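Local coordinates for uncharacterized protein with ferredoxin-like fold (Deinococcus radiodurans, PDB 3E8O) that is of unknown function but is probably an antibiotic biosynthesis monooxygenase with a ferredoxin-like fold, at residues S59-L62 with S63-G66. Numbering follows the deposited sequence.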
ATOM      1  N   SER A  59      -2.225   5.219  -3.754  1.00  8.82           N
ATOM      2  CA  SER A  59      -3.522   4.512  -3.842  1.00  7.99           C
ATOM      3  C   SER A  59      -4.538   5.115  -2.900  1.00  7.81           C
ATOM      4  O   SER A  59      -4.199   5.831  -1.970  1.00  9.45           O
ATOM      5  CB  SER A  59      -3.312   2.999  -3.599  1.00  7.91           C
ATOM      6  OG  SER A  59      -2.823   2.727  -2.280  1.00  8.94           O
ATOM      7  N   GLU A  60      -5.784   4.776  -3.144  1.00  9.08           N
ATOM      8  CA  GLU A  60      -6.905   5.277  -2.347  1.00  9.22           C
ATOM      9  C   GLU A  60      -7.630   4.127  -1.668  1.00  7.93           C
ATOM     10  O   GLU A  60      -7.946   3.114  -2.281  1.00  9.38           O
ATOM     11  CB  GLU A  60      -7.890   6.074  -3.221  1.00  9.86           C
ATOM     12  CG  GLU A  60      -8.933   6.816  -2.424  1.00 10.17           C
ATOM     13  CD  GLU A  60      -9.720   7.845  -3.224  1.00 11.81           C
ATOM     14  OE1 GLU A  60      -9.435   7.993  -4.423  1.00 12.06           O
ATOM     15  OE2 GLU A  60     -10.601   8.542  -2.613  1.00 12.71           O
ATOM     16  N   ASP A  61      -7.828   4.302  -0.375  1.00  9.06           N
ATOM     17  CA  ASP A  61      -8.431   3.312   0.509  1.00  9.80           C
ATOM     18  C   ASP A  61      -9.851   3.013   0.055  1.00 11.52           C
ATOM     19  O   ASP A  61     -10.685   3.935   0.036  1.00 13.45           O
ATOM     20  CB  ASP A  61      -8.398   3.863   1.964  1.00 11.43           C
ATOM     21  CG  ASP A  61      -8.787   2.828   3.004  1.00 13.23           C
ATOM     22  OD1 ASP A  61      -9.480   1.874   2.651  1.00 16.10           O
ATOM     23  OD2 ASP A  61      -8.416   3.032   4.169  1.00 16.81           O
ATOM     24  N   LEU A  62     -10.133   1.769  -0.327  1.00  9.82           N
ATOM     25  CA  LEU A  62     -11.475   1.392  -0.778  1.00 11.66           C
ATOM     26  C   LEU A  62     -12.505   1.568   0.367  1.00 13.81           C
ATOM     27  O   LEU A  62     -13.678   1.709   0.088  1.00 17.55           O
ATOM     28  CB  LEU A  62     -11.509  -0.084  -1.271  1.00 11.25           C
ATOM     29  CG  LEU A  62     -10.765  -0.382  -2.543  1.00 11.73           C
ATOM     30  CD1 LEU A  62     -10.834  -1.882  -2.773  1.00 13.47           C
ATOM     31  CD2 LEU A  62     -11.391   0.372  -3.703  1.00 15.42           C
ATOM     32  N   SER A  63     -12.014   1.433   1.615  1.00 16.19           N
ATOM     33  CA  SER A  63     -12.810   1.447   2.880  1.00 19.05           C
ATOM     34  C   SER A  63     -13.046   2.872   3.369  1.00 19.76           C
ATOM     35  O   SER A  63     -13.903   3.088   4.235  1.00 22.08           O
ATOM     36  CB  SER A  63     -12.118   0.599   3.989  1.00 18.59           C
ATOM     37  OG  SER A  63     -11.873  -0.797   3.614  1.00 19.39           O
ATOM     38  N   GLN A  64     -12.353   3.841   2.776  1.00 18.96           N
ATOM     39  CA  GLN A  64     -12.412   5.263   3.182  1.00 19.32           C
ATOM     40  C   GLN A  64     -12.020   6.256   2.097  1.00 17.64           C
ATOM     41  O   GLN A  64     -10.869   6.681   2.005  1.00 17.15           O
ATOM     42  CB  GLN A  64     -11.436   5.537   4.315  1.00 20.56           C
ATOM     43  CG  GLN A  64     -11.497   4.740   5.545  1.00 27.33           C
ATOM     44  CD  GLN A  64     -10.603   5.400   6.569  1.00 35.94           C
ATOM     45  OE1 GLN A  64     -10.985   6.401   7.166  1.00 39.83           O
ATOM     46  NE2 GLN A  64      -9.385   4.888   6.733  1.00 41.54           N
ATOM     47  N   PRO A  65     -12.968   6.677   1.277  1.00 17.17           N
ATOM     48  CA  PRO A  65     -12.732   7.647   0.217  1.00 18.16           C
ATOM     49  C   PRO A  65     -12.072   8.894   0.761  1.00 15.91           C
ATOM     50  O   PRO A  65     -12.368   9.331   1.887  1.00 17.49           O
ATOM     51  CB  PRO A  65     -14.131   7.942  -0.303  1.00 20.43           C
ATOM     52  CG  PRO A  65     -14.869   6.703   0.002  1.00 21.79           C
ATOM     53  CD  PRO A  65     -14.384   6.246   1.313  1.00 20.81           C
ATOM     54  N   GLY A  66     -11.085   9.384   0.012  1.00 15.12           N
ATOM     55  CA  GLY A  66     -10.349  10.587   0.381  1.00 14.99           C
ATOM     56  C   GLY A  66      -9.182  10.306   1.291  1.00 12.83           C
ATOM     57  O   GLY A  66      -8.492  11.228   1.700  1.00 13.63           O
TER
HETATM   58  O   HOH W   1      -9.008  -0.695   3.484  1.00 12.63           O
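Asp61 and Ser63 meet where the chain leaves strand 53-61 and begins to fold back. The Asp61 carboxylate lies over the turn because CG stands anti to the backbone N (chi1 -170°), and from there OD1 accepts the amide hydrogen of Ser63, N to OD1 2.8 Å. This donor lies well above the carboxylate plane, and the bond is somewhat bent, at 144°. An aspartate suits the first position of the turn, since its short side chain can reach the amide two residues on and close an Asx turn. A water ties the same two residues together a second time, donating to Asp61 OD1 at 2.7 Å and hydrogen-bonding Ser63 OG, the serine hydroxyl giving it a second polar partner. The other oxygen, OD2, takes a weak bond from the Gln64 amide, NE2 to OD2 3.3 Å, with the amide plane turned nearly perpendicular to the carboxylate. In the backbone, Gln64 N reaches Asp61 O at 3.2 Å, the bond that closes a type I beta turn. Glu60, one residue earlier, spans the base of the loop on a longer arm. Its extended chain brings OE2 to the amide of Gly66, 2.8 Å from N, while OE1 forms a salt bridge with Arg37, so both carboxylate oxygens are engaged. Gly66 adopts a positive phi of 87°, readily available to glycine, as the chain swings into strand 67-74. Around the turn, strand 53-61 pairs antiparallel with a strand of the second subunit, and Ser63 packs on Arg48 of that subunit. The whole is a beta hairpin connection between adjacent antiparallel strands of the ferredoxin-like sheet, built on a type I turn with an Asx turn at its start.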